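Local atomic coordinates of mandelate racemase/muconate lactonizing enzyme family protein (Bradyrhizobium sp. ORS 278, PDB entry 3TOY), a protein that is a member of the mandelate racemase/muconate lactonizing enzyme family, of the enolase superfamily, with an N-terminal alpha+beta domain and a C-terminal barrel domain. Residues L101-F114 with V127-L141. Numbering follows the deposited sequence.
Sequences LVPVDLMKAMDAKF and VSGLDMAFWDALGQL
Pro103 fits as a knob into a hole on helix 127-141 formed by Asp131, Phe134, Trp135 and Leu138. CG lies over the face of the Trp135 five-membered ring, 3.8 Å from its centroid, a CH-pi contact in which the two side chains cross at about a right angle; Leu138, from the same helix as Trp135, brings CD1 over that same face and to 3.6 Å from Pro103 CG. A second CH-pi pair follows one turn further along helix 103-113: Leu106 CD1 stands 3.6 Å from the Phe134 ring centroid, 17° off the ring normal and displaced toward the rim, while the carbonyl oxygen of Leu130 sits over the centre of the opposite face. Phe134 is thus sandwiched between a methyl group and a carbonyl, and Met110 CE meets the ring at its edge. In Leu101, just ahead of helix 103-113, chi1 (-176°) carries CG toward the partner helix and chi2 (70°) then splits the branches: CD1 goes to Phe134 CB at 3.8 Å, and CD2 packs against Ala137 CB, Leu138 CD2 and Leu141 CD1. At the far end Met107 SD and Met110 CE both rest on Val127 CG1, and the folded Met107 chain, bent at chi2 and chi3, brings CE to 3.6 Å from Asp131 OD1. No direct hydrogen bond joins the helices; a water bridges Pro103 O and Asp131 OD1, and the latter also bonds to Thr302, as does Trp135 NE1. These contacts make an antiparallel helix pair within the N-terminal domain, the segment axes approaching to 10.2 Å with 164° between their directions. Helix 82-95 packs against Met110, Phe114 and Leu130, strand 50-64 lies against Leu130, Ala133 and Phe134, and helix 300-314 of the C-terminal domain meets Pro103, Asp131 and Trp135.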
ATOM      1  N   LEU A 101     -31.335 -23.844  26.179  1.00 31.27           N
ATOM      2  CA  LEU A 101     -29.927 -24.203  26.083  1.00 35.91           C
ATOM      3  C   LEU A 101     -29.551 -24.190  24.609  1.00 33.39           C
ATOM      4  O   LEU A 101     -29.580 -25.230  23.923  1.00 31.00           O
ATOM      5  CB  LEU A 101     -29.693 -25.598  26.680  1.00 36.55           C
ATOM      6  CG  LEU A 101     -28.271 -26.143  26.763  1.00 34.85           C
ATOM      7  CD1 LEU A 101     -27.476 -25.384  27.793  1.00 36.33           C
ATOM      8  CD2 LEU A 101     -28.287 -27.641  27.079  1.00 37.12           C
ATOM      9  N   VAL A 102     -29.242 -22.991  24.118  1.00 32.42           N
ATOM     10  CA  VAL A 102     -28.971 -22.770  22.700  1.00 29.59           C
ATOM     11  C   VAL A 102     -27.714 -21.904  22.658  1.00 28.61           C
ATOM     12  O   VAL A 102     -27.808 -20.706  22.799  1.00 27.46           O
ATOM     13  CB  VAL A 102     -30.148 -22.048  22.004  1.00 32.96           C
ATOM     14  CG1 VAL A 102     -29.838 -21.803  20.541  1.00 25.78           C
ATOM     15  CG2 VAL A 102     -31.454 -22.894  22.115  1.00 32.84           C
ATOM     16  N   PRO A 103     -26.534 -22.534  22.514  1.00 28.00           N
ATOM     17  CA  PRO A 103     -25.243 -21.835  22.678  1.00 31.55           C
ATOM     18  C   PRO A 103     -25.104 -20.555  21.850  1.00 28.05           C
ATOM     19  O   PRO A 103     -24.675 -19.533  22.371  1.00 26.55           O
ATOM     20  CB  PRO A 103     -24.226 -22.892  22.249  1.00 29.26           C
ATOM     21  CG  PRO A 103     -24.895 -24.205  22.694  1.00 29.91           C
ATOM     22  CD  PRO A 103     -26.344 -23.989  22.331  1.00 27.65           C
ATOM     23  N   VAL A 104     -25.452 -20.614  20.576  1.00 31.97           N
ATOM     24  CA  VAL A 104     -25.307 -19.447  19.699  1.00 33.84           C
ATOM     25  C   VAL A 104     -26.176 -18.288  20.176  1.00 33.23           C
ATOM     26  O   VAL A 104     -25.744 -17.126  20.216  1.00 30.15           O
ATOM     27  CB  VAL A 104     -25.645 -19.826  18.245  1.00 29.81           C
ATOM     28  CG1 VAL A 104     -25.727 -18.581  17.337  1.00 33.87           C
ATOM     29  CG2 VAL A 104     -24.619 -20.838  17.753  1.00 28.44           C
ATOM     30  N   ASP A 105     -27.412 -18.603  20.541  1.00 27.87           N
ATOM     31  CA  ASP A 105     -28.327 -17.581  21.036  1.00 27.90           C
ATOM     32  C   ASP A 105     -27.906 -17.021  22.385  1.00 24.42           C
ATOM     33  O   ASP A 105     -28.084 -15.817  22.646  1.00 30.80           O
ATOM     34  CB  ASP A 105     -29.741 -18.157  21.168  1.00 28.32           C
ATOM     35  CG  ASP A 105     -30.340 -18.534  19.852  1.00 40.83           C
ATOM     36  OD1 ASP A 105     -29.734 -18.283  18.771  1.00 39.76           O
ATOM     37  OD2 ASP A 105     -31.447 -19.090  19.906  1.00 30.93           O
ATOM     38  N   LEU A 106     -27.394 -17.887  23.268  1.00 29.85           N
ATOM     39  CA  LEU A 106     -26.913 -17.452  24.585  1.00 25.78           C
ATOM     40  C   LEU A 106     -25.678 -16.557  24.442  1.00 29.24           C
ATOM     41  O   LEU A 106     -25.502 -15.574  25.171  1.00 30.74           O
ATOM     42  CB  LEU A 106     -26.594 -18.664  25.481  1.00 28.78           C
ATOM     43  CG  LEU A 106     -27.843 -19.481  25.902  1.00 28.47           C
ATOM     44  CD1 LEU A 106     -27.445 -20.872  26.425  1.00 30.87           C
ATOM     45  CD2 LEU A 106     -28.689 -18.710  26.915  1.00 30.32           C
ATOM     46  N   MET A 107     -24.813 -16.903  23.504  1.00 28.96           N
ATOM     47  CA  MET A 107     -23.623 -16.078  23.281  1.00 27.62           C
ATOM     48  C   MET A 107     -24.048 -14.697  22.791  1.00 25.93           C
ATOM     49  O   MET A 107     -23.522 -13.684  23.230  1.00 29.54           O
ATOM     50  CB  MET A 107     -22.693 -16.745  22.258  1.00 29.97           C
ATOM     51  CG  MET A 107     -21.422 -15.912  21.964  1.00 28.05           C
ATOM     52  SD  MET A 107     -20.392 -15.674  23.415  1.00 30.71           S
ATOM     53  CE  MET A 107     -19.958 -17.373  23.867  1.00 31.40           C
ATOM     54  N   LYS A 108     -25.004 -14.645  21.868  1.00 30.24           N
ATOM     55  CA  LYS A 108     -25.471 -13.358  21.372  1.00 30.83           C
ATOM     56  C   LYS A 108     -26.067 -12.505  22.504  1.00 34.88           C
ATOM     57  O   LYS A 108     -25.864 -11.291  22.551  1.00 33.52           O
ATOM     58  CB  LYS A 108     -26.478 -13.575  20.235  1.00 32.69           C
ATOM     59  CG  LYS A 108     -27.036 -12.318  19.616  1.00 46.74           C
ATOM     60  CD  LYS A 108     -28.247 -12.645  18.743  1.00 59.94           C
ATOM     61  CE  LYS A 108     -27.851 -13.007  17.318  1.00 69.96           C
ATOM     62  NZ  LYS A 108     -27.787 -11.785  16.457  1.00 73.62           N
ATOM     63  N   ALA A 109     -26.779 -13.145  23.428  1.00 31.64           N
ATOM     64  CA  ALA A 109     -27.363 -12.449  24.568  1.00 32.29           C
ATOM     65  C   ALA A 109     -26.298 -11.921  25.528  1.00 33.16           C
ATOM     66  O   ALA A 109     -26.429 -10.815  26.053  1.00 35.12           O
ATOM     67  CB  ALA A 109     -28.363 -13.369  25.328  1.00 34.04           C
ATOM     68  N   MET A 110     -25.265 -12.716  25.779  1.00 32.37           N
ATOM     69  CA  MET A 110     -24.160 -12.281  26.642  1.00 30.09           C
ATOM     70  C   MET A 110     -23.393 -11.152  25.963  1.00 32.23           C
ATOM     71  O   MET A 110     -22.908 -10.237  26.625  1.00 33.30           O
ATOM     72  CB  MET A 110     -23.242 -13.459  26.990  1.00 36.79           C
ATOM     73  CG  MET A 110     -23.814 -14.353  28.109  1.00 33.50           C
ATOM     74  SD  MET A 110     -22.803 -15.788  28.570  1.00 38.16           S
ATOM     75  CE  MET A 110     -22.661 -16.777  27.046  1.00 31.08           C
ATOM     76  N   ASP A 111     -23.295 -11.210  24.636  1.00 30.99           N
ATOM     77  CA  ASP A 111     -22.636 -10.122  23.907  1.00 28.89           C
ATOM     78  C   ASP A 111     -23.360  -8.802  24.169  1.00 29.40           C
ATOM     79  O   ASP A 111     -22.748  -7.805  24.540  1.00 29.14           O
ATOM     80  CB  ASP A 111     -22.595 -10.401  22.411  1.00 33.38           C
ATOM     81  CG  ASP A 111     -21.619  -9.489  21.678  1.00 43.11           C
ATOM     82  OD1 ASP A 111     -21.033  -8.604  22.319  1.00 47.15           O
ATOM     83  OD2 ASP A 111     -21.416  -9.681  20.471  1.00 37.09           O
ATOM     84  N   ALA A 112     -24.669  -8.790  23.955  1.00 31.38           N
ATOM     85  CA  ALA A 112     -25.454  -7.567  24.136  1.00 34.66           C
ATOM     86  C   ALA A 112     -25.398  -7.092  25.583  1.00 32.24           C
ATOM     87  O   ALA A 112     -25.362  -5.897  25.863  1.00 34.91           O
ATOM     88  CB  ALA A 112     -26.886  -7.790  23.719  1.00 32.56           C
ATOM     89  N   LYS A 113     -25.392  -8.036  26.504  1.00 32.45           N
ATOM     90  CA  LYS A 113     -25.429  -7.711  27.925  1.00 33.28           C
ATOM     91  C   LYS A 113     -24.188  -6.937  28.374  1.00 32.77           C
ATOM     92  O   LYS A 113     -24.275  -6.033  29.194  1.00 34.22           O
ATOM     93  CB  LYS A 113     -25.588  -9.006  28.741  1.00 36.75           C
ATOM     94  CG  LYS A 113     -25.441  -8.852  30.249  1.00 38.45           C
ATOM     95  CD  LYS A 113     -25.984 -10.112  30.944  1.00 53.51           C
ATOM     96  CE  LYS A 113     -25.594 -10.167  32.423  1.00 54.50           C
ATOM     97  NZ  LYS A 113     -26.199  -9.047  33.203  1.00 64.35           N
ATOM     98  N   PHE A 114     -23.030  -7.287  27.824  1.00 29.34           N
ATOM     99  CA  PHE A 114     -21.783  -6.687  28.251  1.00 29.80           C
ATOM    100  C   PHE A 114     -21.189  -5.733  27.226  1.00 27.62           C
ATOM    101  O   PHE A 114     -20.037  -5.330  27.353  1.00 28.07           O
ATOM    102  CB  PHE A 114     -20.761  -7.764  28.584  1.00 31.57           C
ATOM    103  CG  PHE A 114     -21.096  -8.529  29.813  1.00 30.33           C
ATOM    104  CD1 PHE A 114     -21.021  -7.914  31.064  1.00 37.94           C
ATOM    105  CD2 PHE A 114     -21.514  -9.847  29.731  1.00 29.00           C
ATOM    106  CE1 PHE A 114     -21.335  -8.616  32.223  1.00 45.84           C
ATOM    107  CE2 PHE A 114     -21.836 -10.566  30.901  1.00 36.83           C
ATOM    108  CZ  PHE A 114     -21.752  -9.941  32.141  1.00 34.00           C
ATOM    109  N   VAL A 127     -17.912 -15.678  30.490  1.00 29.65           N
ATOM    110  CA  VAL A 127     -18.712 -15.929  29.293  1.00 27.31           C
ATOM    111  C   VAL A 127     -18.260 -17.180  28.522  1.00 30.32           C
ATOM    112  O   VAL A 127     -19.085 -18.010  28.110  1.00 27.25           O
ATOM    113  CB  VAL A 127     -18.697 -14.673  28.365  1.00 25.24           C
ATOM    114  CG1 VAL A 127     -19.274 -15.001  26.993  1.00 28.18           C
ATOM    115  CG2 VAL A 127     -19.478 -13.538  29.024  1.00 27.60           C
ATOM    116  N   SER A 128     -16.952 -17.321  28.344  1.00 27.32           N
ATOM    117  CA  SER A 128     -16.434 -18.447  27.560  1.00 23.66           C
ATOM    118  C   SER A 128     -16.609 -19.724  28.373  1.00 25.75           C
ATOM    119  O   SER A 128     -16.869 -20.775  27.816  1.00 28.24           O
ATOM    120  CB  SER A 128     -14.957 -18.246  27.235  1.00 24.13           C
ATOM    121  OG  SER A 128     -14.784 -17.024  26.489  1.00 26.01           O
ATOM    122  N   GLY A 129     -16.458 -19.604  29.693  1.00 28.19           N
ATOM    123  CA  GLY A 129     -16.612 -20.767  30.578  1.00 30.83           C
ATOM    124  C   GLY A 129     -18.035 -21.290  30.494  1.00 29.59           C
ATOM    125  O   GLY A 129     -18.243 -22.501  30.421  1.00 30.75           O
ATOM    126  N   LEU A 130     -19.003 -20.377  30.499  1.00 28.42           N
ATOM    127  CA  LEU A 130     -20.414 -20.735  30.359  1.00 27.25           C
ATOM    128  C   LEU A 130     -20.678 -21.406  29.028  1.00 31.40           C
ATOM    129  O   LEU A 130     -21.340 -22.442  28.949  1.00 29.27           O
ATOM    130  CB  LEU A 130     -21.331 -19.511  30.548  1.00 24.86           C
ATOM    131  CG  LEU A 130     -21.408 -19.000  31.995  1.00 32.28           C
ATOM    132  CD1 LEU A 130     -21.946 -17.593  32.130  1.00 33.98           C
ATOM    133  CD2 LEU A 130     -22.227 -19.994  32.865  1.00 32.18           C
ATOM    134  N   ASP A 131     -20.152 -20.822  27.955  1.00 27.46           N
ATOM    135  CA  ASP A 131     -20.343 -21.419  26.645  1.00 29.16           C
ATOM    136  C   ASP A 131     -19.867 -22.875  26.593  1.00 25.37           C
ATOM    137  O   ASP A 131     -20.549 -23.741  26.035  1.00 29.76           O
ATOM    138  CB  ASP A 131     -19.635 -20.578  25.550  1.00 23.94           C
ATOM    139  CG  ASP A 131     -19.858 -21.150  24.167  1.00 24.52           C
ATOM    140  OD1 ASP A 131     -20.897 -20.834  23.542  1.00 29.72           O
ATOM    141  OD2 ASP A 131     -18.997 -21.936  23.717  1.00 26.40           O
ATOM    142  N   MET A 132     -18.703 -23.156  27.148  1.00 23.86           N
ATOM    143  CA  MET A 132     -18.176 -24.530  27.126  1.00 24.55           C
ATOM    144  C   MET A 132     -19.114 -25.476  27.897  1.00 29.56           C
ATOM    145  O   MET A 132     -19.394 -26.595  27.461  1.00 30.20           O
ATOM    146  CB  MET A 132     -16.777 -24.593  27.740  1.00 30.17           C
ATOM    147  CG  MET A 132     -15.654 -24.119  26.807  1.00 24.97           C
ATOM    148  SD  MET A 132     -14.033 -24.317  27.528  1.00 30.88           S
ATOM    149  CE  MET A 132     -13.983 -22.894  28.612  1.00 29.59           C
ATOM    150  N   ALA A 133     -19.580 -25.012  29.048  1.00 30.71           N
ATOM    151  CA  ALA A 133     -20.496 -25.818  29.854  1.00 34.81           C
ATOM    152  C   ALA A 133     -21.815 -26.053  29.114  1.00 34.92           C
ATOM    153  O   ALA A 133     -22.386 -27.143  29.207  1.00 29.40           O
ATOM    154  CB  ALA A 133     -20.719 -25.177  31.210  1.00 30.35           C
ATOM    155  N   PHE A 134     -22.293 -25.072  28.338  1.00 29.29           N
ATOM    156  CA  PHE A 134     -23.520 -25.308  27.558  1.00 27.36           C
ATOM    157  C   PHE A 134     -23.340 -26.425  26.532  1.00 33.59           C
ATOM    158  O   PHE A 134     -24.210 -27.279  26.349  1.00 31.15           O
ATOM    159  CB  PHE A 134     -24.029 -24.080  26.788  1.00 28.00           C
ATOM    160  CG  PHE A 134     -24.244 -22.846  27.617  1.00 35.27           C
ATOM    161  CD1 PHE A 134     -24.722 -22.909  28.924  1.00 35.36           C
ATOM    162  CD2 PHE A 134     -24.012 -21.594  27.050  1.00 31.72           C
ATOM    163  CE1 PHE A 134     -24.924 -21.748  29.657  1.00 35.89           C
ATOM    164  CE2 PHE A 134     -24.201 -20.439  27.775  1.00 32.44           C
ATOM    165  CZ  PHE A 134     -24.667 -20.509  29.080  1.00 36.90           C
ATOM    166  N   TRP A 135     -22.234 -26.388  25.796  1.00 31.83           N
ATOM    167  CA  TRP A 135     -22.004 -27.412  24.794  1.00 29.19           C
ATOM    168  C   TRP A 135     -21.807 -28.767  25.471  1.00 30.19           C
ATOM    169  O   TRP A 135     -22.210 -29.814  24.946  1.00 31.50           O
ATOM    170  CB  TRP A 135     -20.766 -27.059  23.940  1.00 29.35           C
ATOM    171  CG  TRP A 135     -21.078 -26.095  22.815  1.00 27.31           C
ATOM    172  CD1 TRP A 135     -20.840 -24.747  22.789  1.00 28.65           C
ATOM    173  CD2 TRP A 135     -21.672 -26.421  21.549  1.00 30.54           C
ATOM    174  NE1 TRP A 135     -21.258 -24.216  21.581  1.00 26.14           N
ATOM    175  CE2 TRP A 135     -21.765 -25.225  20.805  1.00 26.39           C
ATOM    176  CE3 TRP A 135     -22.140 -27.608  20.974  1.00 29.68           C
ATOM    177  CZ2 TRP A 135     -22.323 -25.183  19.529  1.00 29.29           C
ATOM    178  CZ3 TRP A 135     -22.706 -27.556  19.713  1.00 30.96           C
ATOM    179  CH2 TRP A 135     -22.775 -26.359  18.996  1.00 32.86           C
ATOM    180  N   ASP A 136     -21.142 -28.751  26.615  1.00 31.74           N
ATOM    181  CA  ASP A 136     -20.912 -29.987  27.353  1.00 33.42           C
ATOM    182  C   ASP A 136     -22.262 -30.623  27.675  1.00 34.55           C
ATOM    183  O   ASP A 136     -22.445 -31.831  27.533  1.00 35.71           O
ATOM    184  CB  ASP A 136     -20.179 -29.708  28.661  1.00 29.08           C
ATOM    185  CG  ASP A 136     -20.091 -30.948  29.530  1.00 38.35           C
ATOM    186  OD1 ASP A 136     -19.379 -31.885  29.144  1.00 35.67           O
ATOM    187  OD2 ASP A 136     -20.761 -30.991  30.582  1.00 33.79           O
ATOM    188  N   ALA A 137     -23.204 -29.790  28.104  1.00 35.40           N
ATOM    189  CA  ALA A 137     -24.536 -30.258  28.454  1.00 38.63           C
ATOM    190  C   ALA A 137     -25.245 -30.823  27.238  1.00 40.40           C
ATOM    191  O   ALA A 137     -25.865 -31.881  27.320  1.00 38.24           O
ATOM    192  CB  ALA A 137     -25.354 -29.151  29.110  1.00 29.04           C
ATOM    193  N   LEU A 138     -25.150 -30.137  26.102  1.00 33.31           N
ATOM    194  CA  LEU A 138     -25.766 -30.641  24.881  1.00 31.61           C
ATOM    195  C   LEU A 138     -25.207 -32.022  24.540  1.00 33.14           C
ATOM    196  O   LEU A 138     -25.941 -32.925  24.115  1.00 34.47           O
ATOM    197  CB  LEU A 138     -25.543 -29.674  23.713  1.00 35.54           C
ATOM    198  CG  LEU A 138     -26.383 -28.399  23.641  1.00 38.54           C
ATOM    199  CD1 LEU A 138     -25.951 -27.587  22.407  1.00 34.69           C
ATOM    200  CD2 LEU A 138     -27.885 -28.683  23.608  1.00 42.85           C
ATOM    201  N   GLY A 139     -23.903 -32.189  24.716  1.00 31.61           N
ATOM    202  CA  GLY A 139     -23.270 -33.467  24.427  1.00 31.69           C
ATOM    203  C   GLY A 139     -23.773 -34.550  25.383  1.00 35.00           C
ATOM    204  O   GLY A 139     -24.095 -35.659  24.965  1.00 35.35           O
ATOM    205  N   GLN A 140     -23.823 -34.229  26.666  1.00 32.55           N
ATOM    206  CA  GLN A 140     -24.325 -35.183  27.662  1.00 35.97           C
ATOM    207  C   GLN A 140     -25.752 -35.567  27.323  1.00 38.53           C
ATOM    208  O   GLN A 140     -26.102 -36.742  27.363  1.00 41.24           O
ATOM    209  CB  GLN A 140     -24.279 -34.598  29.065  1.00 33.59           C
ATOM    210  CG  GLN A 140     -22.890 -34.530  29.692  1.00 35.40           C
ATOM    211  CD  GLN A 140     -22.945 -34.149  31.162  1.00 45.81           C
ATOM    212  OE1 GLN A 140     -23.491 -34.881  31.987  1.00 44.07           O
ATOM    213  NE2 GLN A 140     -22.385 -33.001  31.494  1.00 35.52           N
ATOM    214  N   LEU A 141     -26.573 -34.579  26.983  1.00 35.91           N
ATOM    215  CA  LEU A 141     -27.971 -34.840  26.665  1.00 40.10           C
ATOM    216  C   LEU A 141     -28.124 -35.726  25.443  1.00 47.54           C
ATOM    217  O   LEU A 141     -29.093 -36.480  25.343  1.00 40.27           O
ATOM    218  CB  LEU A 141     -28.759 -33.540  26.496  1.00 37.47           C
ATOM    219  CG  LEU A 141     -29.037 -32.751  27.772  1.00 37.86           C
ATOM    220  CD1 LEU A 141     -29.336 -31.306  27.457  1.00 38.93           C
ATOM    221  CD2 LEU A 141     -30.232 -33.395  28.511  1.00 35.35           C
TER
HETATM  222  O   HOH W   1     -22.900 -19.549  24.766  1.00 28.89           O